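Local atomic coordinates of 11S globulin (Wrightia tinctoria, PDB entry 5WXU), a protein that probably serves as a hexameric seed storage protein and nutrient reservoir, and binds the plant hormone auxin (indole-3-acetic acid). Residues B[347-352]-B[407-412]; B[187-192]-B[328-333]; B[122-127]-B[148-153]. One frame throughout, in Å; residues are numbered along the deposited sequence.

Contact 1. Residues B[347-352]-B[407-412]; sequences EWNNNA and TVKTND
Two flat amides, those of N351 and N411, meet at about a right angle along their side chains, their planes 58° apart. N411 ND2 donates to the backbone O of N351 at 2.8 Å, the acceptor near the amide plane and the donor in the plane of that carbonyl. The same ND2 also comes to 3.8 Å from N351 CB. The other end of the N411 amide reaches back to its own strand exit, with OD1 taking a weak bond from D412 N. The N351 amide is held from outside the pair, OD1 by K415 N and ND2 by R413 O. A352 CB packs 4.0 Å from N411 CB and 4.1 Å from K409 CB, while T410 OG1 lies 3.7 Å from A352 CA. That hydroxyl is hydrogen-bonded to H353 N and to Q192 of a second subunit. The segments leave strands 343-349 and 402-409, which belong to the two different sheets of the C-terminal cupin jelly roll, so the contact spans from sheet to sheet; T410 centres an inverse gamma turn as its strand ends. The buried K409 side chain, extended beyond CG, crosses N349 at about a right angle and ends with NZ 2.9 Å from N349 OD1, a hydrogen bond. The ammonium stands above the carbonyl plane, 29° out of it. N349 OD1 also bonds the Y394 hydroxyl, so two partners grip one oxygen. E347 OE2 is 5.2 Å from K409 NZ, close enough perhaps to favour the lysine's charge.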
# COMPACT_ATOMS: atom_id res chain seq x y z
N GLU B 347 9.99 15.20 27.48
CA GLU B 347 9.96 14.31 26.31
C GLU B 347 10.67 14.92 25.15
O GLU B 347 11.17 16.01 25.25
CB GLU B 347 8.47 13.99 25.89
CG GLU B 347 7.63 15.15 25.31
CD GLU B 347 6.11 14.96 25.38
OE1 GLU B 347 5.58 13.96 25.94
OE2 GLU B 347 5.42 15.86 24.84
N TRP B 348 10.69 14.19 24.05
CA TRP B 348 11.15 14.72 22.78
C TRP B 348 10.26 14.14 21.69
O TRP B 348 9.67 13.03 21.87
CB TRP B 348 12.58 14.38 22.44
CG TRP B 348 12.97 12.92 22.21
CD1 TRP B 348 13.02 12.23 21.01
CD2 TRP B 348 13.43 12.00 23.19
NE1 TRP B 348 13.44 10.95 21.22
CE2 TRP B 348 13.71 10.79 22.54
CE3 TRP B 348 13.60 12.09 24.58
CZ2 TRP B 348 14.19 9.67 23.23
CZ3 TRP B 348 14.14 11.01 25.26
CH2 TRP B 348 14.39 9.79 24.58
N ASN B 349 10.23 14.84 20.61
CA ASN B 349 9.54 14.40 19.39
C ASN B 349 10.52 13.55 18.59
O ASN B 349 11.62 14.01 18.20
CB ASN B 349 9.13 15.60 18.58
CG ASN B 349 8.10 16.48 19.27
OD1 ASN B 349 7.10 16.00 19.77
ND2 ASN B 349 8.34 17.77 19.26
N ASN B 350 10.14 12.33 18.30
CA ASN B 350 11.10 11.47 17.68
C ASN B 350 11.06 11.56 16.13
O ASN B 350 12.07 11.33 15.54
CB ASN B 350 11.04 10.06 18.27
CG ASN B 350 9.65 9.51 18.29
OD1 ASN B 350 9.11 9.13 19.35
ND2 ASN B 350 9.03 9.48 17.11
N ASN B 351 9.97 12.02 15.53
CA ASN B 351 9.84 12.00 14.08
C ASN B 351 9.26 13.26 13.47
O ASN B 351 8.60 13.19 12.44
CB ASN B 351 8.98 10.77 13.67
CG ASN B 351 7.57 10.78 14.25
OD1 ASN B 351 7.21 11.68 15.00
ND2 ASN B 351 6.74 9.80 13.85
N ALA B 352 9.45 14.41 14.14
CA ALA B 352 8.73 15.60 13.77
C ALA B 352 9.27 16.80 14.50
O ALA B 352 9.77 16.65 15.59
CB ALA B 352 7.23 15.48 14.00
N THR B 407 -0.85 22.36 18.90
CA THR B 407 0.45 22.04 18.32
C THR B 407 0.26 21.36 17.01
O THR B 407 -0.65 20.56 16.86
CB THR B 407 1.25 21.17 19.26
OG1 THR B 407 1.41 21.89 20.50
CG2 THR B 407 2.54 20.88 18.76
N VAL B 408 1.04 21.80 16.05
CA VAL B 408 1.11 21.18 14.69
C VAL B 408 2.41 20.47 14.65
O VAL B 408 3.46 21.03 15.03
CB VAL B 408 1.05 22.26 13.61
CG1 VAL B 408 1.35 21.64 12.22
CG2 VAL B 408 -0.31 22.88 13.66
N LYS B 409 2.42 19.22 14.11
CA LYS B 409 3.69 18.47 14.05
C LYS B 409 3.92 18.03 12.63
O LYS B 409 2.95 17.72 11.91
CB LYS B 409 3.71 17.28 14.99
CG LYS B 409 3.68 17.67 16.46
CD LYS B 409 3.84 16.49 17.38
CE LYS B 409 3.60 16.98 18.80
NZ LYS B 409 4.17 16.00 19.77
N THR B 410 5.19 18.02 12.22
CA THR B 410 5.55 17.83 10.79
C THR B 410 5.72 16.33 10.42
O THR B 410 6.66 15.95 9.67
CB THR B 410 6.81 18.58 10.40
OG1 THR B 410 7.91 18.19 11.25
CG2 THR B 410 6.68 20.04 10.53
N ASN B 411 4.78 15.55 10.86
CA ASN B 411 4.71 14.21 10.34
C ASN B 411 3.30 13.68 10.61
O ASN B 411 2.59 14.04 11.53
CB ASN B 411 5.83 13.32 10.94
CG ASN B 411 6.47 12.37 9.89
OD1 ASN B 411 5.95 12.22 8.74
ND2 ASN B 411 7.60 11.76 10.26
N ASP B 412 2.88 12.79 9.76
CA ASP B 412 1.67 12.20 10.23
C ASP B 412 2.22 11.11 11.20
O ASP B 412 3.47 10.74 11.29
CB ASP B 412 0.56 11.84 9.23
CG ASP B 412 0.89 10.67 8.44
OD1 ASP B 412 2.03 10.75 7.93
OD2 ASP B 412 0.06 9.71 8.37

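Contact 2. Residues B[187-192]-B[328-333]; sequences SNRENQ and KLQLSA
Backbone geometry pairs a type I turn, N188 to N191, with the end of helix 325-329, where Q330 departs from helical angles at positive phi (58°); the closest CA atoms, those of N188 and Q330, are 7.8 Å apart. A loop of the N-terminal cupin domain, after strand 178-185, thus meets the end of a helix in the C-terminal cupin domain. N188 works both ends of its amide. Its CG is anti to the backbone N, and OD1 accepts E190 N on a lone pair, making an Asx turn, while ND2 donates to L329 O at 2.7 Å from above that carbonyl's plane, off its lone pairs. D185 is a second acceptor for ND2. R189 stretches from CG to NE, bringing its guanidinium to K328 O edge on: NH2 donates at 2.9 Å with an N-H...O angle of 165°, in the carbonyl plane and on a lone pair. Flat over one face of this guanidinium lies the Q330 amide, its plane 19° away and NE2 3.3 Å from R189 CZ; donors face each other there, so this is a stack rather than a bond. One water accepts from R189 NE and donates to both N188 OD1 and K328 O, tying the two side chains to that carbonyl. Two further water positions, too close together to be occupied at once, take a bond from R189 N, one of them weakly, and donate to Q330 OE1. E190 lies across L329, its OE2 3.3 Å from CD2; OE2 is 4.0 Å from K328 NZ, beyond a salt bridge, and A164 N is the OE1 partner. K328 O and L329 O, at the helix C-terminus, are met by an amide, a guanidinium and water; the charge of R189 would probably offset the partial negative charge there.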
# COMPACT_ATOMS: atom_id res chain seq x y z
N SER B 187 8.26 22.70 3.69
CA SER B 187 9.18 21.67 3.30
C SER B 187 8.48 20.42 2.81
O SER B 187 9.15 19.44 2.50
CB SER B 187 10.19 21.29 4.40
OG SER B 187 9.63 20.44 5.40
N ASN B 188 7.17 20.44 2.80
CA ASN B 188 6.34 19.28 2.39
C ASN B 188 6.63 18.86 0.96
O ASN B 188 6.89 19.67 0.13
CB ASN B 188 4.85 19.66 2.54
CG ASN B 188 3.94 18.45 2.64
OD1 ASN B 188 3.54 17.85 1.59
ND2 ASN B 188 3.53 18.12 3.87
N ARG B 189 6.55 17.53 0.68
CA ARG B 189 6.70 17.07 -0.68
C ARG B 189 5.74 17.74 -1.67
O ARG B 189 6.07 17.79 -2.86
CB ARG B 189 6.55 15.56 -0.73
CG ARG B 189 5.21 15.03 -0.30
CD ARG B 189 5.12 13.53 -0.09
NE ARG B 189 3.81 13.18 0.42
CZ ARG B 189 3.35 11.92 0.56
NH1 ARG B 189 4.13 10.87 0.28
NH2 ARG B 189 2.11 11.71 1.01
N GLU B 190 4.58 18.21 -1.20
CA GLU B 190 3.63 18.85 -2.11
C GLU B 190 4.16 20.19 -2.68
O GLU B 190 3.65 20.63 -3.69
CB GLU B 190 2.28 19.10 -1.44
CG GLU B 190 1.47 17.83 -1.13
CD GLU B 190 0.07 18.09 -0.58
OE1 GLU B 190 -0.28 19.24 -0.23
OE2 GLU B 190 -0.70 17.11 -0.51
N ASN B 191 5.20 20.77 -2.07
CA ASN B 191 5.74 22.03 -2.57
C ASN B 191 6.96 21.78 -3.39
O ASN B 191 8.04 21.52 -2.84
CB ASN B 191 6.09 22.91 -1.40
CG ASN B 191 6.80 24.17 -1.80
OD1 ASN B 191 6.73 24.63 -2.97
ND2 ASN B 191 7.56 24.71 -0.83
N GLN B 192 6.83 21.85 -4.71
CA GLN B 192 7.97 21.62 -5.59
C GLN B 192 8.67 22.89 -6.03
O GLN B 192 9.51 22.86 -6.95
CB GLN B 192 7.57 20.83 -6.86
CG GLN B 192 6.99 19.46 -6.58
CD GLN B 192 6.87 18.57 -7.81
OE1 GLN B 192 7.57 18.77 -8.81
NE2 GLN B 192 6.08 17.52 -7.69
N LYS B 328 -1.90 11.79 3.68
CA LYS B 328 -1.39 12.38 2.41
C LYS B 328 -0.55 13.62 2.73
O LYS B 328 0.52 13.85 2.14
CB LYS B 328 -2.61 12.81 1.57
CG LYS B 328 -2.41 13.69 0.32
CD LYS B 328 -3.78 14.11 -0.25
CE LYS B 328 -3.71 15.20 -1.32
NZ LYS B 328 -3.17 14.73 -2.63
N LEU B 329 -1.02 14.38 3.70
CA LEU B 329 -0.39 15.66 4.05
C LEU B 329 0.85 15.56 4.91
O LEU B 329 1.63 16.52 4.99
CB LEU B 329 -1.43 16.61 4.64
CG LEU B 329 -2.63 16.99 3.77
CD1 LEU B 329 -3.39 18.05 4.55
CD2 LEU B 329 -2.16 17.49 2.40
N GLN B 330 1.02 14.43 5.60
CA GLN B 330 2.15 14.17 6.51
C GLN B 330 2.21 15.26 7.60
O GLN B 330 3.25 15.78 7.90
CB GLN B 330 3.47 14.13 5.73
CG GLN B 330 3.32 13.18 4.53
CD GLN B 330 4.64 12.69 4.03
OE1 GLN B 330 5.61 13.42 4.04
NE2 GLN B 330 4.68 11.44 3.56
N LEU B 331 1.05 15.52 8.19
CA LEU B 331 0.92 16.44 9.33
C LEU B 331 0.04 15.82 10.40
O LEU B 331 -0.79 14.90 10.11
CB LEU B 331 0.31 17.75 8.83
CG LEU B 331 1.17 18.59 7.87
CD1 LEU B 331 0.27 19.63 7.23
CD2 LEU B 331 2.28 19.30 8.62
N SER B 332 0.21 16.33 11.64
CA SER B 332 -0.55 15.89 12.80
C SER B 332 -0.80 17.14 13.64
O SER B 332 -0.08 18.13 13.49
CB SER B 332 0.30 14.96 13.70
OG SER B 332 0.81 13.79 13.11
N ALA B 333 -1.72 17.02 14.59
CA ALA B 333 -1.88 18.09 15.59
C ALA B 333 -2.38 17.57 16.87
O ALA B 333 -2.66 16.42 16.99
CB ALA B 333 -2.88 19.12 15.04
O HOH W 1 2.49 15.45 1.52
O HOH W 2 6.63 15.75 2.78
O HOH W 3 5.60 15.87 3.45

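Contact 3. Residues B[122-127]-B[148-153]; sequences ETFQSF and HQKVHF
Two backbone hydrogen bonds carry the pairing of F124 with H148: F124 N donates to H148 O at 3.1 Å and H148 N returns one to F124 O at 3.0 Å, both nearly along the C=O axes. Packing over the F124 ring comes next. K150 CA lies 3.7 Å from the ring centroid, 11° off the normal, a CH-pi contact, and K150 CB rests 3.6 Å from F124 CE1. V151 CG2 adds an apolar touch at 4.0 Å from F124 CE2. The H148 ring is fixed by two bonds, ND1 donating to Q149 O at 2.8 Å and NE2 bonding to V268 N, and its CE1 comes 3.9 Å from F124 CB. Of the polar groups, E122 sets its carboxylate parallel to the Q149 amide, while Q149 OE1 bonds F117 N. A water donates to T123 OG1 and accepts from K150 N, and D306 of a fourth subunit is a further partner of that hydroxyl. F124 and Q125 also pair in parallel with a strand of that subunit. T123 and F124 together facing H148 make a classic beta bulge, here in a sheet of the N-terminal cupin domain that continues into the neighbouring subunit.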
# COMPACT_ATOMS: atom_id res chain seq x y z
N GLU B 122 -20.68 20.06 -8.41
CA GLU B 122 -21.26 20.93 -7.43
C GLU B 122 -22.48 20.23 -6.78
O GLU B 122 -23.54 20.16 -7.41
CB GLU B 122 -21.65 22.24 -8.10
CG GLU B 122 -20.48 23.20 -8.31
CD GLU B 122 -19.46 22.76 -9.34
OE1 GLU B 122 -20.00 22.52 -10.49
OE2 GLU B 122 -18.18 22.64 -8.96
N THR B 123 -22.38 19.78 -5.51
CA THR B 123 -23.46 19.02 -4.90
C THR B 123 -24.34 19.76 -3.87
O THR B 123 -25.21 19.13 -3.27
CB THR B 123 -22.91 17.74 -4.21
OG1 THR B 123 -22.10 18.08 -3.11
CG2 THR B 123 -22.10 16.94 -5.14
N PHE B 124 -24.06 21.03 -3.63
CA PHE B 124 -24.94 21.88 -2.81
C PHE B 124 -25.75 22.69 -3.84
O PHE B 124 -25.19 23.51 -4.55
CB PHE B 124 -24.14 22.76 -1.87
CG PHE B 124 -23.89 22.15 -0.49
CD1 PHE B 124 -23.57 20.78 -0.36
CD2 PHE B 124 -23.79 22.95 0.62
CE1 PHE B 124 -23.27 20.24 0.87
CE2 PHE B 124 -23.52 22.40 1.86
CZ PHE B 124 -23.24 21.02 2.00
N GLN B 125 -27.02 22.37 -3.97
CA GLN B 125 -27.83 22.79 -5.10
C GLN B 125 -29.13 23.51 -4.69
O GLN B 125 -29.86 23.04 -3.80
CB GLN B 125 -28.21 21.58 -5.91
CG GLN B 125 -27.04 20.64 -6.20
CD GLN B 125 -27.49 19.24 -6.50
OE1 GLN B 125 -27.89 18.97 -7.63
NE2 GLN B 125 -27.35 18.32 -5.52
N SER B 126 -29.38 24.63 -5.33
CA SER B 126 -30.74 25.24 -5.16
C SER B 126 -31.25 25.69 -6.50
O SER B 126 -30.57 26.47 -7.21
CB SER B 126 -30.69 26.37 -4.20
OG SER B 126 -31.93 27.03 -4.16
N PHE B 127 -32.44 25.22 -6.86
CA PHE B 127 -33.04 25.56 -8.14
C PHE B 127 -34.15 26.63 -8.02
O PHE B 127 -34.92 26.82 -8.98
CB PHE B 127 -33.50 24.24 -8.81
CG PHE B 127 -32.37 23.30 -9.06
CD1 PHE B 127 -31.59 23.42 -10.21
CD2 PHE B 127 -32.01 22.33 -8.11
CE1 PHE B 127 -30.49 22.57 -10.40
CE2 PHE B 127 -30.90 21.49 -8.30
CZ PHE B 127 -30.13 21.63 -9.45
N HIS B 148 -23.01 25.00 -5.93
CA HIS B 148 -21.61 25.10 -5.61
C HIS B 148 -21.11 23.83 -4.89
O HIS B 148 -21.91 22.98 -4.58
CB HIS B 148 -21.27 26.42 -4.85
CG HIS B 148 -22.06 26.66 -3.62
ND1 HIS B 148 -21.87 25.94 -2.46
CD2 HIS B 148 -23.05 27.57 -3.34
CE1 HIS B 148 -22.71 26.38 -1.53
NE2 HIS B 148 -23.43 27.37 -2.04
N GLN B 149 -19.82 23.74 -4.60
CA GLN B 149 -19.39 22.58 -3.82
C GLN B 149 -19.78 22.75 -2.35
O GLN B 149 -20.01 23.88 -1.88
CB GLN B 149 -17.89 22.33 -4.00
CG GLN B 149 -17.57 21.78 -5.40
CD GLN B 149 -16.11 21.46 -5.63
OE1 GLN B 149 -15.31 21.51 -4.72
NE2 GLN B 149 -15.77 21.07 -6.84
N LYS B 150 -19.71 21.64 -1.62
CA LYS B 150 -19.99 21.63 -0.20
C LYS B 150 -19.19 22.68 0.52
O LYS B 150 -17.99 22.85 0.29
CB LYS B 150 -19.65 20.30 0.47
CG LYS B 150 -19.52 20.49 1.98
CD LYS B 150 -19.26 19.22 2.72
CE LYS B 150 -19.44 19.34 4.23
NZ LYS B 150 -20.55 20.13 4.87
N VAL B 151 -19.86 23.32 1.47
CA VAL B 151 -19.22 24.25 2.34
C VAL B 151 -19.15 23.62 3.72
O VAL B 151 -19.91 22.68 4.01
CB VAL B 151 -19.88 25.65 2.24
CG1 VAL B 151 -19.63 26.16 0.80
CG2 VAL B 151 -21.37 25.65 2.60
N HIS B 152 -18.20 24.09 4.50
CA HIS B 152 -17.90 23.53 5.81
C HIS B 152 -18.19 24.56 6.87
O HIS B 152 -17.81 25.69 6.72
CB HIS B 152 -16.50 23.09 5.86
CG HIS B 152 -16.15 22.08 4.82
ND1 HIS B 152 -16.18 20.73 5.06
CD2 HIS B 152 -15.76 22.22 3.53
CE1 HIS B 152 -15.81 20.08 3.96
NE2 HIS B 152 -15.60 20.96 3.01
N PHE B 153 -18.80 24.11 7.97
CA PHE B 153 -19.16 25.04 9.02
C PHE B 153 -18.12 24.85 10.08
O PHE B 153 -18.04 23.80 10.74
CB PHE B 153 -20.59 24.76 9.47
CG PHE B 153 -21.56 24.91 8.37
CD1 PHE B 153 -21.78 23.86 7.47
CD2 PHE B 153 -22.15 26.12 8.12
CE1 PHE B 153 -22.64 24.01 6.40
CE2 PHE B 153 -23.01 26.28 7.04
CZ PHE B 153 -23.25 25.24 6.19
O HOH W 4 -19.82 19.35 -3.59

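Contacts 1 and 2 lie side by side, centres about 13 Å apart, and share neighbouring strands: 402-409 pairs with 332-338, with K409 N 2.8 Å from S332 O and N411 O 2.4 Å from S332 OG. Contact 3 stands apart, in the N-terminal cupin domain, about 36 Å from contact 1 and about 28 Å from contact 2 between centres. Contact 1 is buried and joins sheets of one domain through amides and a lysine; contact 2, partly exposed and wet, joins both cupin domains at a helix end; contact 3, also buried, is a bulged antiparallel pairing with a phenylalanine packed on lysine and valine at a subunit interface. Contacts 2 and 3 reach the same neighbouring subunit, and contacts 1 and 2 share another.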